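PDB 3BRU: transcriptional regulator AcuR from Rhodobacter sphaeroides 2.4.1, which represses transcription of its own operon as a TetR-family, helix-turn-helix DNA-binding regulator, probably by binding two operator sequences in the promoter. Local coordinates for residues L108-F111 against T112-E116; P204-S207 against F208-F212. All coordinates share one frame; numbering follows the deposited sequence.

Contact 1. Residues L108-F111 against T112-E116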
loop_
_atom_site.group_PDB
_atom_site.type_symbol
_atom_site.label_atom_id
_atom_site.label_comp_id
_atom_site.label_asym_id
_atom_site.label_seq_id
_atom_site.Cartn_x
_atom_site.Cartn_y
_atom_site.Cartn_z
ATOM N N LEU A 108 -21.612 -0.999 -2.006
ATOM C CA LEU A 108 -20.212 -0.675 -1.765
ATOM C C LEU A 108 -19.888 -0.762 -0.265
ATOM O O LEU A 108 -18.850 -1.248 0.106
ATOM C CB LEU A 108 -19.837 0.692 -2.368
ATOM C CG LEU A 108 -18.345 1.057 -2.191
ATOM C CD1 LEU A 108 -17.416 0.135 -3.000
ATOM C CD2 LEU A 108 -18.043 2.554 -2.479
ATOM N N ARG A 109 -20.791 -0.281 0.575
ATOM C CA ARG A 109 -20.649 -0.366 2.035
ATOM C C ARG A 109 -20.708 -1.809 2.522
ATOM O O ARG A 109 -19.978 -2.161 3.435
ATOM C CB ARG A 109 -21.712 0.472 2.738
ATOM C CG ARG A 109 -21.494 1.977 2.526
ATOM C CD ARG A 109 -22.495 2.852 3.327
ATOM N NE ARG A 109 -23.529 3.465 2.470
ATOM C CZ ARG A 109 -24.813 3.082 2.389
ATOM N NH1 ARG A 109 -25.649 3.728 1.572
ATOM N NH2 ARG A 109 -25.281 2.052 3.112
ATOM N N LEU A 110 -21.546 -2.645 1.891
ATOM C CA LEU A 110 -21.567 -4.081 2.192
ATOM C C LEU A 110 -20.219 -4.766 1.909
ATOM O O LEU A 110 -19.723 -5.494 2.743
ATOM C CB LEU A 110 -22.722 -4.799 1.480
ATOM C CG LEU A 110 -22.788 -6.318 1.711
ATOM C CD1 LEU A 110 -23.120 -6.715 3.190
ATOM C CD2 LEU A 110 -23.790 -6.921 0.791
ATOM N N PHE A 111 -19.630 -4.506 0.744
ATOM C CA PHE A 111 -18.321 -5.043 0.396
ATOM C C PHE A 111 -17.242 -4.727 1.429
ATOM O O PHE A 111 -16.497 -5.622 1.853
ATOM C CB PHE A 111 -17.858 -4.593 -0.996
ATOM C CG PHE A 111 -16.362 -4.688 -1.165
ATOM C CD1 PHE A 111 -15.752 -5.917 -1.358
ATOM C CD2 PHE A 111 -15.561 -3.551 -1.065
ATOM C CE1 PHE A 111 -14.379 -6.012 -1.462
ATOM C CE2 PHE A 111 -14.194 -3.630 -1.171
ATOM C CZ PHE A 111 -13.594 -4.853 -1.369
ATOM N N THR A 112 -17.149 -3.471 1.830
ATOM C CA THR A 112 -16.141 -3.044 2.826
ATOM C C THR A 112 -16.380 -3.605 4.230
ATOM O O THR A 112 -15.439 -3.851 4.982
ATOM C CB THR A 112 -15.962 -1.500 2.898
ATOM O OG1 THR A 112 -17.178 -0.895 3.332
ATOM C CG2 THR A 112 -15.558 -0.945 1.560
ATOM N N ARG A 113 -17.642 -3.820 4.548
ATOM C CA ARG A 113 -18.060 -4.458 5.776
ATOM C C ARG A 113 -17.640 -5.941 5.822
ATOM O O ARG A 113 -17.043 -6.393 6.800
ATOM C CB ARG A 113 -19.565 -4.261 5.908
ATOM C CG ARG A 113 -20.174 -4.709 7.215
ATOM C CD ARG A 113 -21.434 -3.882 7.510
ATOM N NE ARG A 113 -22.019 -4.102 8.841
ATOM C CZ ARG A 113 -21.405 -4.619 9.921
ATOM N NH1 ARG A 113 -22.103 -4.776 11.054
ATOM N NH2 ARG A 113 -20.121 -4.996 9.891
HETATM N N MSE A 114 -17.948 -6.663 4.749
HETATM C CA MSE A 114 -17.525 -8.040 4.482
HETATM C C MSE A 114 -16.026 -8.276 4.451
HETATM O O MSE A 114 -15.539 -9.249 5.034
HETATM C CB MSE A 114 -18.092 -8.515 3.147
HETATM C CG MSE A 114 -19.592 -8.680 3.167
HETATM SE SE MSE A 114 -20.354 -9.580 1.605
HETATM C CE MSE A 114 -19.348 -8.710 0.187
ATOM N N ALA A 115 -15.305 -7.422 3.730
ATOM C CA ALA A 115 -13.878 -7.509 3.648
ATOM C C ALA A 115 -13.287 -7.326 5.040
ATOM O O ALA A 115 -12.384 -8.042 5.411
ATOM C CB ALA A 115 -13.319 -6.470 2.640
ATOM N N GLU A 116 -13.803 -6.381 5.819
ATOM C CA GLU A 116 -13.366 -6.228 7.216
ATOM C C GLU A 116 -13.637 -7.470 8.089
ATOM O O GLU A 116 -12.786 -7.880 8.900
ATOM C CB GLU A 116 -14.031 -5.012 7.835
ATOM C CG GLU A 116 -13.676 -4.791 9.320
ATOM C CD GLU A 116 -14.329 -3.530 9.915
ATOM O OE1 GLU A 116 -14.819 -2.656 9.117
ATOM O OE2 GLU A 116 -14.371 -3.429 11.184
#
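The carbonyl oxygen of Arg-109 takes two donors: Arg-113 N at 3.1 Å, the alpha-helical i to i+4 bond, and the hydroxyl OG1 of Thr-112, also at 3.1 Å. Both come from the same face of the carbonyl plane. This is one turn of helix 104-120, in the TetR-type C-terminal domain. Thr-112 can reach back because OG1 sits between its backbone N and carbonyl carbon (chi1 63°), which brings it to Arg-109 O, three residues back, and also turns CG2 toward Phe-111. A valine here, having no hydroxyl, would probably leave Arg-109 O held by Arg-113 N without its second donor. The turn is continued by Met-114 N to Leu-110 O, an almost straight bond of 2.9 Å, and by Ala-115 N to Phe-111 O.

Packing surrounds this frame. The Phe-111 ring carries Ala-115 CB over one face and crosses Thr-112 at about a right angle, CD2 lying 3.7 Å from CG2. Outward, the ring meets Trp-189 and the side chains of helix 74-97. On another flank of the helix, the selenomethionine Met-114 crosses Leu-110, its CG 4.0 Å from Leu-110 CD1.

Contact 2. Residues P204-S207 against F208-F212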
loop_
_atom_site.group_PDB
_atom_site.type_symbol
_atom_site.label_atom_id
_atom_site.label_comp_id
_atom_site.label_asym_id
_atom_site.label_seq_id
_atom_site.Cartn_x
_atom_site.Cartn_y
_atom_site.Cartn_z
ATOM N N PRO A 204 -8.145 2.062 10.453
ATOM C CA PRO A 204 -7.840 2.704 9.161
ATOM C C PRO A 204 -8.875 2.420 8.076
ATOM O O PRO A 204 -9.034 3.242 7.165
ATOM C CB PRO A 204 -6.481 2.108 8.778
ATOM C CG PRO A 204 -5.912 1.589 10.063
ATOM C CD PRO A 204 -7.085 1.099 10.831
ATOM N N LEU A 205 -9.562 1.277 8.173
ATOM C CA LEU A 205 -10.635 0.959 7.283
ATOM C C LEU A 205 -11.780 1.928 7.481
ATOM O O LEU A 205 -12.319 2.433 6.489
ATOM C CB LEU A 205 -11.127 -0.484 7.502
ATOM C CG LEU A 205 -10.082 -1.593 7.359
ATOM C CD1 LEU A 205 -10.750 -2.963 7.580
ATOM C CD2 LEU A 205 -9.384 -1.508 5.993
ATOM N N HIS A 206 -12.152 2.191 8.741
ATOM C CA HIS A 206 -13.304 3.026 9.036
ATOM C C HIS A 206 -12.979 4.467 8.673
ATOM O O HIS A 206 -13.811 5.220 8.143
ATOM C CB HIS A 206 -13.683 2.959 10.521
ATOM C CG HIS A 206 -13.961 1.573 11.033
ATOM N ND1 HIS A 206 -13.844 1.240 12.370
ATOM C CD2 HIS A 206 -14.362 0.445 10.400
ATOM C CE1 HIS A 206 -14.176 -0.028 12.538
ATOM N NE2 HIS A 206 -14.469 -0.537 11.355
ATOM N N SER A 207 -11.751 4.843 8.969
ATOM C CA SER A 207 -11.247 6.175 8.696
ATOM C C SER A 207 -11.265 6.471 7.201
ATOM O O SER A 207 -11.756 7.518 6.779
ATOM C CB SER A 207 -9.834 6.313 9.230
ATOM O OG SER A 207 -9.511 7.673 9.200
ATOM N N PHE A 208 -10.749 5.541 6.407
ATOM C CA PHE A 208 -10.820 5.675 4.956
ATOM C C PHE A 208 -12.269 5.805 4.395
ATOM O O PHE A 208 -12.546 6.695 3.600
ATOM C CB PHE A 208 -10.055 4.556 4.223
ATOM C CG PHE A 208 -10.433 4.459 2.766
ATOM C CD1 PHE A 208 -10.021 5.448 1.861
ATOM C CD2 PHE A 208 -11.278 3.440 2.321
ATOM C CE1 PHE A 208 -10.407 5.410 0.533
ATOM C CE2 PHE A 208 -11.679 3.393 0.972
ATOM C CZ PHE A 208 -11.224 4.382 0.072
ATOM N N THR A 209 -13.178 4.921 4.798
ATOM C CA THR A 209 -14.523 4.895 4.198
ATOM C C THR A 209 -15.403 6.043 4.675
ATOM O O THR A 209 -16.232 6.570 3.924
ATOM C CB THR A 209 -15.262 3.512 4.412
ATOM O OG1 THR A 209 -15.429 3.250 5.804
ATOM C CG2 THR A 209 -14.491 2.363 3.773
ATOM N N ARG A 210 -15.214 6.418 5.935
ATOM C CA ARG A 210 -15.885 7.557 6.509
ATOM C C ARG A 210 -15.571 8.803 5.687
ATOM O O ARG A 210 -16.455 9.553 5.309
ATOM C CB ARG A 210 -15.414 7.728 7.943
ATOM C CG ARG A 210 -16.271 8.641 8.789
ATOM C CD ARG A 210 -15.970 8.495 10.318
ATOM N NE ARG A 210 -16.260 7.150 10.863
ATOM C CZ ARG A 210 -15.367 6.323 11.427
ATOM N NH1 ARG A 210 -14.074 6.675 11.562
ATOM N NH2 ARG A 210 -15.778 5.132 11.870
ATOM N N THR A 211 -14.295 9.006 5.384
ATOM C CA THR A 211 -13.851 10.191 4.634
ATOM C C THR A 211 -14.199 10.099 3.142
ATOM O O THR A 211 -14.693 11.057 2.572
ATOM C CB THR A 211 -12.380 10.500 4.953
ATOM O OG1 THR A 211 -12.289 10.760 6.365
ATOM C CG2 THR A 211 -11.859 11.705 4.186
ATOM N N PHE A 212 -14.046 8.923 2.551
ATOM C CA PHE A 212 -14.437 8.685 1.143
ATOM C C PHE A 212 -15.936 8.852 0.886
ATOM O O PHE A 212 -16.336 9.323 -0.183
ATOM C CB PHE A 212 -14.000 7.297 0.679
ATOM C CG PHE A 212 -13.919 7.168 -0.812
ATOM C CD1 PHE A 212 -12.735 7.488 -1.494
ATOM C CD2 PHE A 212 -15.021 6.743 -1.555
ATOM C CE1 PHE A 212 -12.660 7.411 -2.889
ATOM C CE2 PHE A 212 -14.956 6.664 -2.951
ATOM C CZ PHE A 212 -13.768 6.984 -3.619
#
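Ser-207, His-206 and Phe-208 carry most of this local contact, which spans two turns of helix 203-212, the short helix that packs against helix 178-199 and meets the second subunit of the dimer. Ser-207 works through its carbonyl oxygen, which accepts Thr-211 N at 3.3 Å and, more weakly, the hydroxyl OG1 of the same threonine. Both ends of that pair lie at the subunit interface: Ser-207 packs on Glu-183 of the second subunit and Thr-211 on Ala-184 of the second subunit.

His-206 and Arg-210 meet on a different flank. Arg-210 N binds His-206 O at 2.9 Å, and the arginine CB also crowds that oxygen at 3.0 Å. The arginine chain runs out extended and then bends at chi3 (-63°), folding the guanidinium back so that His-206 O lies over one face, offset toward the rim. Its NH2 comes within 3.3 Å of His-206 CB, while the imidazole and guanidinium planes stand 65° apart, so the two groups cross rather than stack. With CG beside its own backbone N (chi1 -57°), the imidazole points back toward the start of the helix, and NE2 meets Glu-116 of helix 104-120 in a probable hydrogen bond.

Phe-208 N closes the turn on Pro-204 O at 3.0 Å. The phenylalanine ring leaves the contact to pack on Trp-189 and Ala-192 of helix 178-199 and on Ile-187 of the second subunit. One turn onward, Phe-212 CB sits 4.0 Å above one face of the Phe-208 ring, offset toward its rim.

Overall arrangement
Both contacts are single-helix turns within the same C-terminal regulatory domain, and their centres lie 12 Å apart. Contact 1 is partly buried: it packs among helices 74-97, 143-167 and 178-199, while its two arginines lie exposed. Contact 2 is mostly buried although farther from the chain's centre, with helices 178-199 and 104-120 on one part of it and the second subunit on another; that subunit does not touch contact 1. In both, a threonine hydroxyl supplements a main-chain bond, weakly in contact 2. The two helices also meet directly: the Glu-116 to His-206 pair is the polar tie between them, beside the packed methyls of Thr-112 and Thr-209.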